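Local coordinates for protein putative fimbrial subunit (Corynebacterium diphtheriae, PDB 4HSS) that probably polymerises as the major pilin of a surface pilus, built of CnaA- and CnaB-type domains with Lys-Asn isopeptide bonding, for cell adhesion, at residues G59-I64 against E96-G101; K191-F196 against I280-N285. All coordinates share one frame; numbering follows the deposited sequence.

Interaction 1 (G59-I64 against E96-G101)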
ATOM      1  N   GLY A  59      18.625 -13.805  -0.758  1.00 45.87           N
ATOM      2  CA  GLY A  59      17.503 -14.042  -1.662  1.00 45.60           C
ATOM      3  C   GLY A  59      17.623 -13.492  -3.060  1.00 50.92           C
ATOM      4  O   GLY A  59      16.744 -13.742  -3.884  1.00 53.26           O
ATOM      5  N   VAL A  60      18.702 -12.752  -3.352  1.00 46.68           N
ATOM      6  CA  VAL A  60      18.932 -12.187  -4.678  1.00 45.04           C
ATOM      7  C   VAL A  60      19.750 -13.175  -5.482  1.00 49.55           C
ATOM      8  O   VAL A  60      20.805 -13.612  -5.014  1.00 51.16           O
ATOM      9  CB  VAL A  60      19.598 -10.796  -4.620  1.00 47.83           C
ATOM     10  CG1 VAL A  60      19.885 -10.256  -6.017  1.00 46.99           C
ATOM     11  CG2 VAL A  60      18.729  -9.820  -3.835  1.00 47.77           C
ATOM     12  N   THR A  61      19.268 -13.509  -6.703  1.00 44.19           N
ATOM     13  CA  THR A  61      19.940 -14.416  -7.636  1.00 43.00           C
ATOM     14  C   THR A  61      20.730 -13.616  -8.671  1.00 41.99           C
ATOM     15  O   THR A  61      20.239 -12.634  -9.234  1.00 40.74           O
ATOM     16  CB  THR A  61      18.930 -15.378  -8.333  1.00 51.84           C
ATOM     17  OG1 THR A  61      18.183 -16.087  -7.341  1.00 52.05           O
ATOM     18  CG2 THR A  61      19.619 -16.382  -9.278  1.00 45.90           C
ATOM     19  N   PHE A  62      21.938 -14.072  -8.938  1.00 36.07           N
ATOM     20  CA  PHE A  62      22.774 -13.452  -9.943  1.00 35.46           C
ATOM     21  C   PHE A  62      23.124 -14.424 -11.039  1.00 38.72           C
ATOM     22  O   PHE A  62      23.387 -15.599 -10.765  1.00 36.47           O
ATOM     23  CB  PHE A  62      24.048 -12.878  -9.323  1.00 36.29           C
ATOM     24  CG  PHE A  62      23.822 -11.510  -8.715  1.00 36.53           C
ATOM     25  CD1 PHE A  62      23.803 -10.366  -9.514  1.00 37.19           C
ATOM     26  CD2 PHE A  62      23.665 -11.358  -7.340  1.00 36.92           C
ATOM     27  CE1 PHE A  62      23.625  -9.100  -8.946  1.00 37.52           C
ATOM     28  CE2 PHE A  62      23.491 -10.088  -6.775  1.00 38.69           C
ATOM     29  CZ  PHE A  62      23.447  -8.972  -7.582  1.00 36.29           C
ATOM     30  N   LYS A  63      23.125 -13.925 -12.283  1.00 36.20           N
ATOM     31  CA  LYS A  63      23.515 -14.705 -13.453  1.00 37.02           C
ATOM     32  C   LYS A  63      24.749 -14.093 -14.064  1.00 41.09           C
ATOM     33  O   LYS A  63      24.723 -12.915 -14.424  1.00 44.04           O
ATOM     34  CB  LYS A  63      22.382 -14.767 -14.488  1.00 40.62           C
ATOM     35  CG  LYS A  63      22.740 -15.589 -15.735  1.00 63.51           C
ATOM     36  CD  LYS A  63      21.653 -15.523 -16.801  1.00 78.06           C
ATOM     37  CE  LYS A  63      21.710 -16.741 -17.695  1.00 93.34           C
ATOM     38  NZ  LYS A  63      20.700 -16.693 -18.791  1.00103.16           N
ATOM     39  N   ILE A  64      25.815 -14.879 -14.192  1.00 36.08           N
ATOM     40  CA  ILE A  64      27.085 -14.499 -14.836  1.00 35.37           C
ATOM     41  C   ILE A  64      27.110 -15.106 -16.226  1.00 42.34           C
ATOM     42  O   ILE A  64      26.648 -16.228 -16.422  1.00 41.79           O
ATOM     43  CB  ILE A  64      28.362 -14.876 -14.027  1.00 37.68           C
ATOM     44  CG1 ILE A  64      28.493 -16.424 -13.856  1.00 36.48           C
ATOM     45  CG2 ILE A  64      28.376 -14.123 -12.691  1.00 38.19           C
ATOM     46  CD1 ILE A  64      29.809 -16.936 -13.554  1.00 36.54           C
ATOM     47  N   GLU A  96      24.088 -19.461 -12.330  1.00 41.61           N
ATOM     48  CA  GLU A  96      23.152 -18.722 -11.456  1.00 38.06           C
ATOM     49  C   GLU A  96      23.360 -19.119 -10.014  1.00 39.78           C
ATOM     50  O   GLU A  96      23.451 -20.311  -9.721  1.00 37.07           O
ATOM     51  CB  GLU A  96      21.706 -18.950 -11.857  1.00 38.78           C
ATOM     52  CG  GLU A  96      21.256 -18.114 -13.045  1.00 50.32           C
ATOM     53  CD  GLU A  96      19.755 -18.067 -13.280  1.00 78.29           C
ATOM     54  OE1 GLU A  96      19.321 -18.333 -14.426  1.00 90.56           O
ATOM     55  OE2 GLU A  96      19.014 -17.731 -12.329  1.00 70.19           O
ATOM     56  N   VAL A  97      23.510 -18.120  -9.118  1.00 37.79           N
ATOM     57  CA  VAL A  97      23.739 -18.332  -7.681  1.00 38.55           C
ATOM     58  C   VAL A  97      22.899 -17.322  -6.889  1.00 46.06           C
ATOM     59  O   VAL A  97      22.916 -16.137  -7.216  1.00 47.98           O
ATOM     60  CB  VAL A  97      25.243 -18.238  -7.272  1.00 41.83           C
ATOM     61  CG1 VAL A  97      25.411 -18.374  -5.762  1.00 42.20           C
ATOM     62  CG2 VAL A  97      26.097 -19.278  -7.982  1.00 41.62           C
ATOM     63  N   GLU A  98      22.215 -17.780  -5.825  1.00 41.94           N
ATOM     64  CA  GLU A  98      21.426 -16.931  -4.941  1.00 41.28           C
ATOM     65  C   GLU A  98      22.252 -16.633  -3.692  1.00 49.09           C
ATOM     66  O   GLU A  98      22.998 -17.509  -3.243  1.00 50.23           O
ATOM     67  CB  GLU A  98      20.104 -17.620  -4.599  1.00 42.03           C
ATOM     68  CG  GLU A  98      19.101 -16.743  -3.877  1.00 49.64           C
ATOM     69  CD  GLU A  98      17.857 -17.453  -3.384  1.00 68.63           C
ATOM     70  OE1 GLU A  98      16.745 -16.968  -3.688  1.00 71.00           O
ATOM     71  OE2 GLU A  98      17.992 -18.481  -2.683  1.00 63.57           O
ATOM     72  N   THR A  99      22.144 -15.397  -3.146  1.00 46.77           N
ATOM     73  CA  THR A  99      22.876 -14.955  -1.949  1.00 47.27           C
ATOM     74  C   THR A  99      22.330 -15.763  -0.730  1.00 54.17           C
ATOM     75  O   THR A  99      21.119 -15.954  -0.640  1.00 53.47           O
ATOM     76  CB  THR A  99      22.832 -13.406  -1.823  1.00 50.96           C
ATOM     77  OG1 THR A  99      21.503 -12.939  -1.610  1.00 53.75           O
ATOM     78  CG2 THR A  99      23.414 -12.699  -3.041  1.00 42.26           C
ATOM     79  N   SER A 100      23.225 -16.260   0.174  1.00 54.17           N
ATOM     80  CA  SER A 100      22.862 -17.190   1.251  1.00 55.26           C
ATOM     81  C   SER A 100      23.153 -16.783   2.698  1.00 62.81           C
ATOM     82  O   SER A 100      22.227 -16.797   3.521  1.00 64.11           O
ATOM     83  CB  SER A 100      23.572 -18.527   1.033  1.00 59.63           C
ATOM     84  OG  SER A 100      22.688 -19.550   0.617  1.00 70.58           O
ATOM     85  N   GLY A 101      24.415 -16.557   3.046  1.00 59.28           N
ATOM     86  CA  GLY A 101      24.742 -16.304   4.447  1.00 59.09           C
ATOM     87  C   GLY A 101      24.676 -14.853   4.853  1.00 63.04           C
ATOM     88  O   GLY A 101      23.704 -14.405   5.475  1.00 61.29           O
TER
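T99 places its OG1 between its own backbone N and carbonyl carbon (chi1 65°), which brings the hydroxyl to the backbone N atoms of G59 and V60, while E98 sends CG anti to its N (chi1 -170°) and runs its extended chain alongside G59. The T99 hydroxyl takes a weak bond from V60 N, with N to OG1 3.3 Å, and has its stronger partner in the carbonyl of L57. The T99 main chain binds both G59 and V60. G59 N donates to T99 O, and T99 N binds V60 O at 2.9 Å. Further along, F62 and V97 form the hydrogen-bonded antiparallel pair, in which F62 N lies 2.9 Å from V97 O and V97 N returns a bond to F62 O.

These bonds attach strand 93-98 to strand 61-67 as the outermost strand of a four-stranded antiparallel sheet in the prealbumin-like (CnaB-type) domain, the short segments running at 157°. F62 and V97 turn to the inner face, where strands 28-36 and 104-110 meet them: F62 packs on L32 and K34, V97 on A105 and F107. On the other face T61 sits between two glutamates. Its OG1 lies 3.6 Å from the aliphatic CG of E98. Its methyl CG2 is 3.4 Å from OE2 of E96, a carboxylate oxygen that also has a weak bond to T120. E96 then lays its CG against CB of K63 at 3.8 Å, the lysine amine leading away. E98 OE1 makes a long, weak ion pair with K121 of strand 113-121, on the far side of strand 61-67.

Interaction 2 (K191-F196 against I280-N285)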
ATOM      1  N   LYS A 191      22.035   8.466 -13.160  1.00 47.33           N
ATOM      2  CA  LYS A 191      20.671   7.958 -13.035  1.00 46.25           C
ATOM      3  C   LYS A 191      19.698   8.990 -12.418  1.00 50.03           C
ATOM      4  O   LYS A 191      20.113   9.897 -11.686  1.00 49.50           O
ATOM      5  CB  LYS A 191      20.668   6.656 -12.166  1.00 47.10           C
ATOM      6  CG  LYS A 191      21.823   5.659 -12.389  1.00 34.05           C
ATOM      7  CD  LYS A 191      21.700   4.928 -13.711  1.00 46.58           C
ATOM      8  CE  LYS A 191      23.017   4.449 -14.278  1.00 48.40           C
ATOM      9  NZ  LYS A 191      22.928   4.329 -15.758  1.00 54.56           N
ATOM     10  N   LYS A 192      18.384   8.796 -12.670  1.00 46.14           N
ATOM     11  CA  LYS A 192      17.320   9.692 -12.190  1.00 45.29           C
ATOM     12  C   LYS A 192      15.931   9.001 -12.102  1.00 47.47           C
ATOM     13  O   LYS A 192      15.729   7.906 -12.655  1.00 47.22           O
ATOM     14  CB  LYS A 192      17.217  10.939 -13.123  1.00 46.68           C
ATOM     15  CG  LYS A 192      17.240  10.643 -14.629  1.00 63.31           C
ATOM     16  CD  LYS A 192      17.256  11.915 -15.488  1.00 81.79           C
ATOM     17  CE  LYS A 192      15.883  12.536 -15.705  1.00 95.38           C
ATOM     18  NZ  LYS A 192      15.968  13.983 -16.065  1.00103.63           N
ATOM     19  N   LEU A 193      14.983   9.678 -11.402  1.00 41.25           N
ATOM     20  CA  LEU A 193      13.569   9.320 -11.299  1.00 39.82           C
ATOM     21  C   LEU A 193      12.847  10.104 -12.404  1.00 42.49           C
ATOM     22  O   LEU A 193      12.767  11.340 -12.354  1.00 41.74           O
ATOM     23  CB  LEU A 193      13.011   9.631  -9.897  1.00 39.64           C
ATOM     24  CG  LEU A 193      11.515   9.364  -9.619  1.00 42.96           C
ATOM     25  CD1 LEU A 193      11.255   7.906  -9.313  1.00 41.87           C
ATOM     26  CD2 LEU A 193      11.061  10.153  -8.421  1.00 46.98           C
ATOM     27  N   THR A 194      12.354   9.371 -13.406  1.00 36.19           N
ATOM     28  CA  THR A 194      11.732   9.890 -14.596  1.00 34.80           C
ATOM     29  C   THR A 194      10.171   9.768 -14.575  1.00 39.80           C
ATOM     30  O   THR A 194       9.469  10.484 -15.322  1.00 38.38           O
ATOM     31  CB  THR A 194      12.346   9.164 -15.762  1.00 44.03           C
ATOM     32  OG1 THR A 194      11.955   7.796 -15.727  1.00 52.65           O
ATOM     33  CG2 THR A 194      13.858   9.240 -15.755  1.00 37.03           C
ATOM     34  N   ALA A 195       9.630   8.868 -13.719  1.00 35.18           N
ATOM     35  CA  ALA A 195       8.181   8.670 -13.577  1.00 32.00           C
ATOM     36  C   ALA A 195       7.848   8.222 -12.164  1.00 34.49           C
ATOM     37  O   ALA A 195       8.640   7.503 -11.551  1.00 33.88           O
ATOM     38  CB  ALA A 195       7.675   7.654 -14.584  1.00 31.14           C
ATOM     39  N   PHE A 196       6.678   8.646 -11.662  1.00 29.30           N
ATOM     40  CA  PHE A 196       6.171   8.286 -10.345  1.00 30.35           C
ATOM     41  C   PHE A 196       4.653   8.618 -10.228  1.00 35.95           C
ATOM     42  O   PHE A 196       4.229   9.799 -10.294  1.00 33.87           O
ATOM     43  CB  PHE A 196       6.969   8.935  -9.179  1.00 32.18           C
ATOM     44  CG  PHE A 196       6.710   8.248  -7.847  1.00 32.85           C
ATOM     45  CD1 PHE A 196       5.560   8.523  -7.114  1.00 33.74           C
ATOM     46  CD2 PHE A 196       7.588   7.288  -7.360  1.00 34.62           C
ATOM     47  CE1 PHE A 196       5.283   7.838  -5.930  1.00 34.18           C
ATOM     48  CE2 PHE A 196       7.316   6.607  -6.165  1.00 36.82           C
ATOM     49  CZ  PHE A 196       6.157   6.882  -5.462  1.00 33.58           C
ATOM     50  N   ILE A 280       3.741   3.179  -9.010  1.00 40.70           N
ATOM     51  CA  ILE A 280       4.485   2.876 -10.226  1.00 39.93           C
ATOM     52  C   ILE A 280       5.536   3.954 -10.435  1.00 45.43           C
ATOM     53  O   ILE A 280       5.219   5.138 -10.486  1.00 46.56           O
ATOM     54  CB  ILE A 280       3.604   2.687 -11.492  1.00 42.43           C
ATOM     55  CG1 ILE A 280       2.429   1.741 -11.244  1.00 43.86           C
ATOM     56  CG2 ILE A 280       4.430   2.174 -12.638  1.00 40.44           C
ATOM     57  CD1 ILE A 280       1.124   2.368 -11.369  1.00 51.33           C
ATOM     58  N   PHE A 281       6.791   3.531 -10.551  1.00 41.16           N
ATOM     59  CA  PHE A 281       7.929   4.378 -10.837  1.00 39.57           C
ATOM     60  C   PHE A 281       8.911   3.593 -11.665  1.00 40.16           C
ATOM     61  O   PHE A 281       8.811   2.366 -11.723  1.00 36.06           O
ATOM     62  CB  PHE A 281       8.587   4.899  -9.545  1.00 41.34           C
ATOM     63  CG  PHE A 281       8.978   3.821  -8.570  1.00 42.90           C
ATOM     64  CD1 PHE A 281      10.166   3.115  -8.726  1.00 44.37           C
ATOM     65  CD2 PHE A 281       8.155   3.503  -7.492  1.00 44.75           C
ATOM     66  CE1 PHE A 281      10.510   2.093  -7.842  1.00 44.31           C
ATOM     67  CE2 PHE A 281       8.511   2.487  -6.598  1.00 46.76           C
ATOM     68  CZ  PHE A 281       9.686   1.792  -6.782  1.00 44.08           C
ATOM     69  N   ASN A 282       9.884   4.309 -12.284  1.00 38.21           N
ATOM     70  CA  ASN A 282      10.999   3.730 -13.033  1.00 38.11           C
ATOM     71  C   ASN A 282      12.094   3.247 -12.091  1.00 42.90           C
ATOM     72  O   ASN A 282      12.340   3.849 -11.038  1.00 42.79           O
ATOM     73  CB  ASN A 282      11.605   4.761 -14.011  1.00 36.82           C
ATOM     74  CG  ASN A 282      12.261   5.977 -13.361  1.00 52.95           C
ATOM     75  OD1 ASN A 282      11.688   6.640 -12.478  1.00 56.09           O
ATOM     76  ND2 ASN A 282      13.463   6.332 -13.818  1.00 32.62           N
ATOM     77  N   ASN A 283      12.768   2.176 -12.473  1.00 39.82           N
ATOM     78  CA  ASN A 283      13.949   1.769 -11.736  1.00 38.92           C
ATOM     79  C   ASN A 283      15.040   2.692 -12.278  1.00 42.32           C
ATOM     80  O   ASN A 283      15.294   2.665 -13.484  1.00 40.61           O
ATOM     81  CB  ASN A 283      14.250   0.267 -11.921  1.00 38.30           C
ATOM     82  CG  ASN A 283      15.477  -0.258 -11.203  1.00 51.21           C
ATOM     83  OD1 ASN A 283      16.286   0.488 -10.669  1.00 51.83           O
ATOM     84  ND2 ASN A 283      15.644  -1.558 -11.165  1.00 39.21           N
ATOM     85  N   PRO A 284      15.596   3.624 -11.466  1.00 40.51           N
ATOM     86  CA  PRO A 284      16.575   4.591 -12.013  1.00 40.14           C
ATOM     87  C   PRO A 284      17.769   3.963 -12.743  1.00 42.77           C
ATOM     88  O   PRO A 284      18.294   4.554 -13.685  1.00 41.49           O
ATOM     89  CB  PRO A 284      17.039   5.344 -10.768  1.00 42.27           C
ATOM     90  CG  PRO A 284      15.879   5.243  -9.830  1.00 46.52           C
ATOM     91  CD  PRO A 284      15.365   3.862 -10.026  1.00 42.04           C
ATOM     92  N   ASN A 285      18.151   2.751 -12.344  1.00 40.70           N
ATOM     93  CA  ASN A 285      19.295   2.034 -12.881  1.00 41.14           C
ATOM     94  C   ASN A 285      18.993   1.244 -14.157  1.00 46.05           C
ATOM     95  O   ASN A 285      19.833   1.240 -15.053  1.00 45.93           O
ATOM     96  CB  ASN A 285      19.866   1.086 -11.832  1.00 41.59           C
ATOM     97  CG  ASN A 285      20.143   1.724 -10.497  1.00 49.94           C
ATOM     98  OD1 ASN A 285      20.816   2.743 -10.395  1.00 56.79           O
ATOM     99  ND2 ASN A 285      19.619   1.136  -9.444  1.00 31.54           N
TER
HETATM  100  O   HOH W   1      19.933   3.840 -16.777  1.00 42.36           O
HETATM  101  O   HOH W   2      17.672   7.270 -14.917  1.00 39.57           O
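N282, which buries more surface here than any other residue, projects its side-chain amide into the bend at L193-A195 and uses both ends of it. With CG held between the backbone N and the carbonyl carbon (chi1 65°), ND2 donates to K192 O. OD1 accepts two backbone N-H groups, the nearer from T194 N at 3.0 Å. The second comes from A195 N at 3.3 Å. Both donors come from the same face of the amide, well above its plane (42° and 67° out), so neither lies on a lone pair. Three bonds thus fix the rotation of a buried amide, and L193 adds its methyl CD1 3.4 Å from OD1.

K191 lies across the other end of the contact. Its chain bends at chi2 and brings CD to 3.4 Å from the carbonyl O of P284; NZ then reaches N285 O through a water molecule. P284 faces the same loop from the opposite segment, its CB 3.4 Å from K192 O, and is backed by W187.

F281 meets F196 where the two segments form an antiparallel, non-hydrogen-bonded pair. The rings lie side by side, rim to rim and almost parallel, and CD2 of F196 touches CB of F281 at 3.4 Å. L247 of helix 244-248 packs on F196 and V290 on F281. The arrangement is the end of an antiparallel strand pairing in the Sgo0707 N2-type domain: strands 196-201 and 272-282 begin to pair at F196-F281, and beyond it an asparagine side chain takes over the binding of a loop backbone.

How the interactions relate
Interactions 1 and 2 follow one another along the chain and lie in different domains, the first in the N-terminal prealbumin-like domain and the second in the Sgo0707 N2 domain. Their centres are 24 Å apart and their nearest atoms about 11 Å, so they do not touch. Interaction 2 nevertheless faces toward the N-terminal part: N283, and more weakly N285, donate to the carbonyl of T128, a residue on strand 126-128 in the prealbumin-like domain of interaction 1. Neither contact is near the calcium site, whose ligands I406, E408, D416 and T419 belong to the C-terminal part of this elongated chain.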